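Local coordinates for protein sortase, SrtB family (PDB 4Y4Q) that probably catalyses the sortase B transpeptidation linked to formation of the type II pilus of Streptococcus pneumoniae, at residues D83-A89 with T107-D113; F123-G129 with R217-T223; L167-E171 with K207-L212. All blocks are in the same frame, centred on the assembly; numbering follows the deposited sequence.

Interaction 1 of 3, residues D83-A89 with T107-D113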
loop_
_atom_site.group_PDB
_atom_site.type_symbol
_atom_site.label_atom_id
_atom_site.label_comp_id
_atom_site.label_asym_id
_atom_site.label_seq_id
_atom_site.Cartn_x
_atom_site.Cartn_y
_atom_site.Cartn_z
ATOM N N ASP A 83 -10.101 4.082 2.305
ATOM C CA ASP A 83 -9.927 5.223 3.157
ATOM C C ASP A 83 -9.559 4.532 4.431
ATOM O O ASP A 83 -10.309 3.692 4.927
ATOM C CB ASP A 83 -11.241 5.983 3.322
ATOM C CG ASP A 83 -11.066 7.296 4.059
ATOM O OD1 ASP A 83 -10.027 7.959 3.857
ATOM O OD2 ASP A 83 -11.968 7.667 4.840
ATOM N N TYR A 84 -8.406 4.866 4.971
ATOM C CA TYR A 84 -7.982 4.180 6.181
ATOM C C TYR A 84 -6.875 4.920 6.924
ATOM O O TYR A 84 -5.991 5.527 6.301
ATOM C CB TYR A 84 -7.455 2.781 5.822
ATOM C CG TYR A 84 -8.472 1.848 5.192
ATOM C CD1 TYR A 84 -9.665 1.539 5.846
ATOM C CD2 TYR A 84 -8.223 1.246 3.960
ATOM C CE1 TYR A 84 -10.599 0.676 5.277
ATOM C CE2 TYR A 84 -9.148 0.379 3.385
ATOM C CZ TYR A 84 -10.333 0.102 4.047
ATOM O OH TYR A 84 -11.249 -0.757 3.479
ATOM N N PRO A 85 -6.913 4.864 8.263
ATOM C CA PRO A 85 -5.775 5.337 9.056
ATOM C C PRO A 85 -4.621 4.383 8.854
ATOM O O PRO A 85 -4.855 3.192 8.629
ATOM C CB PRO A 85 -6.277 5.218 10.495
ATOM C CG PRO A 85 -7.339 4.156 10.448
ATOM C CD PRO A 85 -7.995 4.321 9.101
ATOM N N LEU A 86 -3.400 4.900 8.926
ATOM C CA LEU A 86 -2.207 4.074 8.863
ATOM C C LEU A 86 -1.645 3.919 10.267
ATOM O O LEU A 86 -1.583 4.885 11.032
ATOM C CB LEU A 86 -1.159 4.741 7.978
ATOM C CG LEU A 86 -1.577 4.937 6.533
ATOM C CD1 LEU A 86 -0.498 5.673 5.765
ATOM C CD2 LEU A 86 -1.873 3.586 5.916
ATOM N N VAL A 87 -1.239 2.702 10.599
ATOM C CA VAL A 87 -0.736 2.374 11.924
ATOM C C VAL A 87 0.513 1.493 11.730
ATOM O O VAL A 87 0.723 0.951 10.638
ATOM C CB VAL A 87 -1.870 1.690 12.738
ATOM C CG1 VAL A 87 -1.350 0.854 13.872
ATOM C CG2 VAL A 87 -2.856 2.743 13.264
ATOM N N GLN A 88 1.374 1.404 12.739
ATOM C CA GLN A 88 2.486 0.455 12.713
ATOM C C GLN A 88 2.624 -0.211 14.068
ATOM O O GLN A 88 2.607 0.459 15.099
ATOM C CB GLN A 88 3.804 1.142 12.342
ATOM C CG GLN A 88 4.992 0.169 12.248
ATOM C CD GLN A 88 6.266 0.846 11.788
ATOM O OE1 GLN A 88 6.685 1.856 12.356
ATOM N NE2 GLN A 88 6.897 0.291 10.752
ATOM N N ALA A 89 2.760 -1.531 14.076
ATOM C CA ALA A 89 3.013 -2.243 15.326
ATOM C C ALA A 89 4.454 -2.732 15.384
ATOM O O ALA A 89 5.204 -2.599 14.416
ATOM C CB ALA A 89 2.057 -3.412 15.473
ATOM N N THR A 107 -14.271 1.526 10.584
ATOM C CA THR A 107 -13.224 2.185 9.811
ATOM C C THR A 107 -12.203 1.199 9.236
ATOM O O THR A 107 -12.006 1.128 8.023
ATOM C CB THR A 107 -12.481 3.239 10.655
ATOM O OG1 THR A 107 -13.247 4.449 10.694
ATOM C CG2 THR A 107 -11.112 3.529 10.061
ATOM N N GLY A 108 -11.554 0.448 10.125
ATOM C CA GLY A 108 -10.487 -0.464 9.743
ATOM C C GLY A 108 -9.146 0.238 9.878
ATOM O O GLY A 108 -9.104 1.443 10.101
ATOM N N ALA A 109 -8.048 -0.496 9.753
ATOM C CA ALA A 109 -6.727 0.123 9.852
ATOM C C ALA A 109 -5.710 -0.631 9.011
ATOM O O ALA A 109 -5.830 -1.840 8.828
ATOM C CB ALA A 109 -6.272 0.201 11.310
ATOM N N ILE A 110 -4.708 0.087 8.510
ATOM C CA ILE A 110 -3.700 -0.492 7.629
ATOM C C ILE A 110 -2.326 -0.406 8.279
ATOM O O ILE A 110 -1.921 0.676 8.701
ATOM C CB ILE A 110 -3.697 0.242 6.288
ATOM C CG1 ILE A 110 -4.860 -0.252 5.431
ATOM C CG2 ILE A 110 -2.416 0.002 5.542
ATOM C CD1 ILE A 110 -4.898 0.409 4.089
ATOM N N PHE A 111 -1.623 -1.537 8.371
ATOM C CA PHE A 111 -0.365 -1.626 9.126
ATOM C C PHE A 111 0.878 -1.570 8.241
ATOM O O PHE A 111 1.003 -2.338 7.285
ATOM C CB PHE A 111 -0.305 -2.943 9.885
ATOM C CG PHE A 111 -1.287 -3.047 11.014
ATOM C CD1 PHE A 111 -2.650 -3.186 10.768
ATOM C CD2 PHE A 111 -0.843 -3.033 12.330
ATOM C CE1 PHE A 111 -3.553 -3.296 11.816
ATOM C CE2 PHE A 111 -1.742 -3.144 13.387
ATOM C CZ PHE A 111 -3.098 -3.274 13.130
ATOM N N LEU A 112 1.806 -0.680 8.572
ATOM C CA LEU A 112 3.094 -0.648 7.893
ATOM C C LEU A 112 3.879 -1.852 8.381
ATOM O O LEU A 112 3.770 -2.230 9.551
ATOM C CB LEU A 112 3.870 0.620 8.241
ATOM C CG LEU A 112 3.607 1.911 7.466
ATOM C CD1 LEU A 112 2.128 2.321 7.502
ATOM C CD2 LEU A 112 4.481 3.029 8.028
ATOM N N ASP A 113 4.649 -2.464 7.487
ATOM C CA ASP A 113 5.558 -3.534 7.889
ATOM C C ASP A 113 6.449 -2.987 8.997
ATOM O O ASP A 113 6.938 -1.863 8.902
ATOM C CB ASP A 113 6.412 -3.968 6.698
ATOM C CG ASP A 113 7.113 -5.293 6.936
ATOM O OD1 ASP A 113 8.090 -5.339 7.738
ATOM O OD2 ASP A 113 6.679 -6.293 6.315
#
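With its CG held beside the backbone N (chi1 -63°), Tyr84 swings its ring across Ile110, whose CG1 takes the same position (chi1 -79°). The two side chains cross at about a right angle, Ile110 CD1 coming 3.4 Å from Tyr84 CD2. They belong to strands 83-88 and 110-112, a parallel pair in the sortase beta-barrel. Three backbone bonds join the pair: Ile110 N to Pro85 O, Val87 N to Ile110 O, and Leu112 N to Val87 O. Val87 O also receives the CA-H of Phe111, at 3.2 Å from Phe111 CA. On one face of the sheet Leu86 and Ile110 run side by side, Leu86 CD2 lying 3.6 Å from Ile110 CG2, and both also touch Ile75 of strand 73-77. On the other face Val87 CG1 sits 4.0 Å from Phe111 CE2, and the Phe111 ring also meets that of His130. Before strand 110-112 begins, Thr107 O approaches the Tyr84 ring edge in its plane, 3.1 Å from CE1. At the far end the extended Gln88 chain carries NE2 to Asp113 O, 2.8 Å away; the acceptor lies in the Gln88 amide plane, but NE2 stands above the Asp113 carbonyl plane.

Interaction 2 of 3, residues F123-G129 with R217-T223; sequences FNTIIYG and RIILLST
Ile127, Phe123 and Leu220 lose the most surface where strands 124-129 and 218-223 run parallel near the middle of the sortase beta-barrel. Ile127 places CG1 between its backbone N and carbonyl carbon (chi1 65°), which leans the chain over the neighbouring strand: CG1 rests 3.4 Å from Leu220 O, and CD1 reaches Ile219 CG2 at 3.6 Å. Leu221 closes in on the same branch, its CD1 lying 3.8 Å from Ile127 CG1. These three hydrophobic residues share one face of the sheet, where Ile110 of strand 110-112 also packs against Ile127 and Leu221.

Phe123 starts out pointing away from the partner strand, but its ring returns to meet Ile218, CZ standing 4.1 Å from Ile218 CD1. Its carbonyl opens the backbone pairing by accepting Ile218 N in an almost straight bond (176° at the hydrogen). Helix 190-202 covers this end, with Gln193 and Tyr196 against the Phe123 side chain.

Leu220 is held through its backbone, N donating to Thr125 O and O accepting Ile127 N at 2.8 Å. Its side chain lies on the same face as Ile126, in contact with Tyr196.

Beyond Ser222, Thr223 OG1 gives its proton to Gly129 O at 2.9 Å, adding a side-chain bond to the backbone series. Leu221, Ser222 and Thr223 match part of the sortase TLXTC signature, which in relatives ends in the catalytic cysteine. Six backbone bonds and the Thr223 bond thus hold the two strands in register up to the residue before that cysteine.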
loop_
_atom_site.group_PDB
_atom_site.type_symbol
_atom_site.label_atom_id
_atom_site.label_comp_id
_atom_site.label_asym_id
_atom_site.label_seq_id
_atom_site.Cartn_x
_atom_site.Cartn_y
_atom_site.Cartn_z
ATOM N N PHE A 123 12.607 3.144 0.145
ATOM C CA PHE A 123 12.276 3.019 -1.263
ATOM C C PHE A 123 10.935 2.315 -1.432
ATOM O O PHE A 123 10.017 2.863 -2.033
ATOM C CB PHE A 123 13.368 2.258 -2.026
ATOM C CG PHE A 123 12.902 1.746 -3.361
ATOM C CD1 PHE A 123 12.666 2.628 -4.415
ATOM C CD2 PHE A 123 12.662 0.390 -3.554
ATOM C CE1 PHE A 123 12.212 2.156 -5.646
ATOM C CE2 PHE A 123 12.210 -0.085 -4.779
ATOM C CZ PHE A 123 11.979 0.798 -5.822
ATOM N N ASN A 124 10.823 1.116 -0.876
ATOM C CA ASN A 124 9.563 0.388 -0.904
ATOM C C ASN A 124 8.985 0.232 0.497
ATOM O O ASN A 124 9.656 -0.252 1.408
ATOM C CB ASN A 124 9.749 -0.984 -1.554
ATOM C CG ASN A 124 10.785 -1.830 -0.841
ATOM O OD1 ASN A 124 11.836 -1.335 -0.434
ATOM N ND2 ASN A 124 10.493 -3.117 -0.685
ATOM N N THR A 125 7.732 0.643 0.660
ATOM C CA THR A 125 7.038 0.514 1.940
ATOM C C THR A 125 5.839 -0.402 1.755
ATOM O O THR A 125 4.993 -0.178 0.869
ATOM C CB THR A 125 6.512 1.869 2.438
ATOM O OG1 THR A 125 7.590 2.817 2.526
ATOM C CG2 THR A 125 5.865 1.704 3.807
ATOM N N ILE A 126 5.750 -1.428 2.593
ATOM C CA ILE A 126 4.695 -2.423 2.434
ATOM C C ILE A 126 3.671 -2.234 3.544
ATOM O O ILE A 126 4.025 -2.161 4.732
ATOM C CB ILE A 126 5.264 -3.854 2.458
ATOM C CG1 ILE A 126 6.366 -3.985 1.398
ATOM C CG2 ILE A 126 4.160 -4.892 2.241
ATOM C CD1 ILE A 126 6.999 -5.348 1.337
ATOM N N ILE A 127 2.405 -2.112 3.152
ATOM C CA ILE A 127 1.338 -1.863 4.117
ATOM C C ILE A 127 0.249 -2.928 3.966
ATOM O O ILE A 127 -0.078 -3.335 2.849
ATOM C CB ILE A 127 0.784 -0.430 3.975
ATOM C CG1 ILE A 127 0.109 -0.229 2.632
ATOM C CG2 ILE A 127 1.912 0.599 4.082
ATOM C CD1 ILE A 127 -0.391 1.192 2.438
ATOM N N TYR A 128 -0.292 -3.382 5.094
ATOM C CA TYR A 128 -1.144 -4.565 5.122
ATOM C C TYR A 128 -2.571 -4.239 5.557
ATOM O O TYR A 128 -2.777 -3.476 6.500
ATOM C CB TYR A 128 -0.569 -5.604 6.102
ATOM C CG TYR A 128 0.847 -6.034 5.788
ATOM C CD1 TYR A 128 1.112 -6.942 4.762
ATOM C CD2 TYR A 128 1.922 -5.546 6.526
ATOM C CE1 TYR A 128 2.423 -7.344 4.474
ATOM C CE2 TYR A 128 3.229 -5.940 6.248
ATOM C CZ TYR A 128 3.470 -6.838 5.222
ATOM O OH TYR A 128 4.763 -7.234 4.945
ATOM N N GLY A 129 -3.553 -4.831 4.882
ATOM C CA GLY A 129 -4.913 -4.828 5.392
ATOM C C GLY A 129 -5.340 -6.249 5.717
ATOM O O GLY A 129 -5.500 -7.060 4.806
ATOM N N ARG A 217 9.734 6.876 -4.457
ATOM C CA ARG A 217 9.318 6.041 -3.341
ATOM C C ARG A 217 8.004 5.391 -3.717
ATOM O O ARG A 217 7.134 6.037 -4.310
ATOM C CB ARG A 217 9.148 6.877 -2.077
ATOM C CG ARG A 217 10.476 7.355 -1.462
ATOM C CD ARG A 217 10.188 8.319 -0.337
ATOM N NE ARG A 217 9.420 9.464 -0.816
ATOM C CZ ARG A 217 8.450 10.069 -0.132
ATOM N NH1 ARG A 217 8.112 9.638 1.084
ATOM N NH2 ARG A 217 7.820 11.111 -0.668
ATOM N N ILE A 218 7.860 4.112 -3.390
ATOM C CA ILE A 218 6.625 3.408 -3.700
ATOM C C ILE A 218 6.005 2.731 -2.485
ATOM O O ILE A 218 6.648 2.555 -1.433
ATOM C CB ILE A 218 6.833 2.384 -4.805
ATOM C CG1 ILE A 218 7.683 1.222 -4.302
ATOM C CG2 ILE A 218 7.503 3.034 -6.035
ATOM C CD1 ILE A 218 7.934 0.241 -5.409
ATOM N N ILE A 219 4.744 2.358 -2.636
ATOM C CA ILE A 219 3.998 1.707 -1.574
ATOM C C ILE A 219 3.317 0.453 -2.132
ATOM O O ILE A 219 2.720 0.494 -3.216
ATOM C CB ILE A 219 2.921 2.637 -1.045
ATOM C CG1 ILE A 219 3.554 3.829 -0.333
ATOM C CG2 ILE A 219 2.000 1.906 -0.105
ATOM C CD1 ILE A 219 2.529 4.861 0.090
ATOM N N LEU A 220 3.415 -0.656 -1.403
ATOM C CA LEU A 220 2.688 -1.868 -1.762
ATOM C C LEU A 220 1.567 -2.060 -0.764
ATOM O O LEU A 220 1.806 -2.232 0.441
ATOM C CB LEU A 220 3.586 -3.108 -1.760
ATOM C CG LEU A 220 4.591 -3.302 -2.902
ATOM C CD1 LEU A 220 5.752 -2.333 -2.768
ATOM C CD2 LEU A 220 5.114 -4.718 -2.916
ATOM N N LEU A 221 0.338 -2.020 -1.251
ATOM C CA LEU A 221 -0.796 -2.238 -0.363
ATOM C C LEU A 221 -1.299 -3.651 -0.604
ATOM O O LEU A 221 -1.729 -3.990 -1.711
ATOM C CB LEU A 221 -1.900 -1.206 -0.620
ATOM C CG LEU A 221 -3.277 -1.479 0.006
ATOM C CD1 LEU A 221 -3.193 -1.611 1.509
ATOM C CD2 LEU A 221 -4.263 -0.374 -0.376
ATOM N N SER A 222 -1.264 -4.467 0.443
ATOM C CA SER A 222 -1.474 -5.903 0.297
ATOM C C SER A 222 -2.631 -6.390 1.158
ATOM O O SER A 222 -2.732 -6.022 2.331
ATOM C CB SER A 222 -0.179 -6.629 0.714
ATOM O OG SER A 222 -0.371 -8.031 0.875
ATOM N N THR A 223 -3.479 -7.247 0.599
ATOM C CA THR A 223 -4.602 -7.786 1.358
ATOM C C THR A 223 -4.930 -9.231 0.990
ATOM O O THR A 223 -4.425 -9.758 -0.008
ATOM C CB THR A 223 -5.868 -6.942 1.169
ATOM O OG1 THR A 223 -6.808 -7.268 2.200
ATOM C CG2 THR A 223 -6.489 -7.234 -0.182
HETATM O O HOH W 1 8.003 4.132 0.474
#

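Interaction 3 of 3, residues L167-E171 with K207-L212; sequences LEIFE and KRDISL
A loop folds here against the bulged stretch of a barrel strand: residues 207-212, leading from strand 206-207 toward strand 218-225, lie against part of strand 163-176, one of the strands of the sortase beta-barrel. Phe170 and Glu171 both face Val236 of strand 231-240, forming a classic beta bulge. Phe170 has the largest share of the contact. Its CG sits between the backbone N and the carbonyl carbon (chi1 63°), a turn that presents one ring face to Leu212 CD1 in a CH-pi contact, 3.5 Å from the ring centroid. Ile210 crosses the same side chain at about a right angle, CD1 lying 3.8 Å from Phe170 CB, while its CG2 touches the carboxylate of Glu168, which is salt-bridged to Arg154. Leu201 of helix 190-202 also packs on Phe170. Beside the antiparallel non-hydrogen-bonded pair Glu171 and Lys207, Phe170 O accepts Arg208 N at 2.9 Å. The Arg208 chain carries CD to 3.2 Å from Ile169 O. Another of its nitrogens, NH2, bonds Phe150 O. The bend at chi3 (57°) turns the guanidinium so that NH1 donates to Ile169 O at 2.7 Å, with the acceptor near the guanidinium plane but the nitrogen well above the plane of the carbonyl.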
loop_
_atom_site.group_PDB
_atom_site.type_symbol
_atom_site.label_atom_id
_atom_site.label_comp_id
_atom_site.label_asym_id
_atom_site.label_seq_id
_atom_site.Cartn_x
_atom_site.Cartn_y
_atom_site.Cartn_z
ATOM N N LEU A 167 -0.831 10.075 -4.585
ATOM C CA LEU A 167 -0.494 8.692 -4.905
ATOM C C LEU A 167 -0.896 8.434 -6.337
ATOM O O LEU A 167 -1.984 8.835 -6.754
ATOM C CB LEU A 167 -1.281 7.729 -4.022
ATOM C CG LEU A 167 -0.924 7.552 -2.546
ATOM C CD1 LEU A 167 -1.915 6.581 -1.925
ATOM C CD2 LEU A 167 0.514 7.032 -2.391
ATOM N N GLU A 168 -0.036 7.766 -7.101
ATOM C CA GLU A 168 -0.428 7.341 -8.436
ATOM C C GLU A 168 -0.249 5.839 -8.547
ATOM O O GLU A 168 0.870 5.347 -8.500
ATOM C CB GLU A 168 0.404 8.061 -9.491
ATOM C CG GLU A 168 0.022 7.695 -10.921
ATOM C CD GLU A 168 0.559 8.684 -11.947
ATOM O OE1 GLU A 168 1.331 9.598 -11.572
ATOM O OE2 GLU A 168 0.196 8.550 -13.135
ATOM N N ILE A 169 -1.346 5.098 -8.666
ATOM C CA ILE A 169 -1.243 3.647 -8.797
ATOM C C ILE A 169 -0.634 3.263 -10.157
ATOM O O ILE A 169 -1.041 3.801 -11.195
ATOM C CB ILE A 169 -2.621 2.980 -8.606
ATOM C CG1 ILE A 169 -3.080 3.138 -7.158
ATOM C CG2 ILE A 169 -2.570 1.504 -8.947
ATOM C CD1 ILE A 169 -4.489 2.672 -6.935
ATOM N N PHE A 170 0.335 2.344 -10.168
ATOM C CA PHE A 170 0.856 1.861 -11.454
ATOM C C PHE A 170 0.791 0.351 -11.663
ATOM O O PHE A 170 1.110 -0.137 -12.746
ATOM C CB PHE A 170 2.288 2.348 -11.708
ATOM C CG PHE A 170 3.282 1.848 -10.709
ATOM C CD1 PHE A 170 3.935 0.633 -10.894
ATOM C CD2 PHE A 170 3.567 2.589 -9.577
ATOM C CE1 PHE A 170 4.864 0.173 -9.959
ATOM C CE2 PHE A 170 4.485 2.132 -8.642
ATOM C CZ PHE A 170 5.129 0.924 -8.839
ATOM N N GLU A 171 0.392 -0.400 -10.649
ATOM C CA GLU A 171 0.390 -1.852 -10.805
ATOM C C GLU A 171 -0.579 -2.577 -9.874
ATOM O O GLU A 171 -0.768 -2.170 -8.718
ATOM C CB GLU A 171 1.816 -2.425 -10.626
ATOM C CG GLU A 171 1.842 -3.945 -10.578
ATOM C CD GLU A 171 3.243 -4.559 -10.596
ATOM O OE1 GLU A 171 4.244 -3.827 -10.778
ATOM O OE2 GLU A 171 3.333 -5.797 -10.428
ATOM N N LYS A 207 -0.754 -3.163 -15.233
ATOM C CA LYS A 207 0.204 -2.110 -14.919
ATOM C C LYS A 207 0.030 -0.987 -15.906
ATOM O O LYS A 207 -0.518 -1.198 -16.983
ATOM C CB LYS A 207 1.645 -2.635 -14.987
ATOM C CG LYS A 207 2.053 -3.110 -16.377
ATOM C CD LYS A 207 3.477 -3.651 -16.362
ATOM C CE LYS A 207 3.783 -4.395 -17.651
ATOM N NZ LYS A 207 5.211 -4.780 -17.706
ATOM N N ARG A 208 0.467 0.214 -15.532
ATOM C CA ARG A 208 0.521 1.326 -16.484
ATOM C C ARG A 208 1.949 1.831 -16.528
ATOM O O ARG A 208 2.657 1.774 -15.530
ATOM C CB ARG A 208 -0.439 2.467 -16.102
ATOM C CG ARG A 208 -0.361 2.916 -14.644
ATOM C CD ARG A 208 -1.227 4.167 -14.389
ATOM N NE ARG A 208 -2.627 3.943 -14.748
ATOM C CZ ARG A 208 -3.544 3.461 -13.917
ATOM N NH1 ARG A 208 -3.209 3.171 -12.668
ATOM N NH2 ARG A 208 -4.798 3.276 -14.336
ATOM N N ASP A 209 2.373 2.319 -17.683
ATOM C CA ASP A 209 3.721 2.844 -17.817
ATOM C C ASP A 209 3.812 4.239 -17.194
ATOM O O ASP A 209 3.211 5.181 -17.701
ATOM C CB ASP A 209 4.105 2.900 -19.297
ATOM C CG ASP A 209 5.604 2.952 -19.508
ATOM O OD1 ASP A 209 6.285 3.706 -18.776
ATOM O OD2 ASP A 209 6.107 2.230 -20.398
ATOM N N ILE A 210 4.531 4.372 -16.079
ATOM C CA ILE A 210 4.877 5.702 -15.557
ATOM C C ILE A 210 6.366 5.832 -15.228
ATOM O O ILE A 210 7.113 4.845 -15.267
ATOM C CB ILE A 210 4.027 6.132 -14.332
ATOM C CG1 ILE A 210 4.414 5.354 -13.072
ATOM C CG2 ILE A 210 2.528 5.999 -14.620
ATOM C CD1 ILE A 210 3.653 5.845 -11.831
ATOM N N SER A 211 6.791 7.051 -14.908
ATOM C CA SER A 211 8.210 7.336 -14.683
ATOM C C SER A 211 8.672 6.777 -13.341
ATOM O O SER A 211 8.287 7.290 -12.285
ATOM C CB SER A 211 8.468 8.842 -14.749
ATOM O OG SER A 211 9.849 9.129 -14.619
ATOM N N LEU A 212 9.498 5.734 -13.388
ATOM C CA LEU A 212 9.885 5.013 -12.177
ATOM C C LEU A 212 11.381 4.776 -12.057
ATOM O O LEU A 212 12.016 4.193 -12.945
ATOM C CB LEU A 212 9.157 3.674 -12.093
ATOM C CG LEU A 212 7.912 3.701 -11.216
ATOM C CD1 LEU A 212 7.360 2.295 -11.048
ATOM C CD2 LEU A 212 8.264 4.326 -9.877
#

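All three contacts belong to one curled mixed sheet within the sortase domain. Interaction 1 closes before interaction 2 opens, and interaction 3 is nested in the long chain excursion that interaction 2 closes. Interactions 1 and 2 have centres about 11 Å apart and meet directly, since strands 110-112 and 124-129 are antiparallel neighbours; Tyr128 OH probably bonds Asp113 OD2. Interaction 3 is centred about 14 Å from interaction 2 and touches it where Ile218 packs against Phe170 and Leu212. Interactions 1 and 3, about 22 Å apart between centres, flank the chain's centre, so interaction 2 connects two distant parts of the barrel.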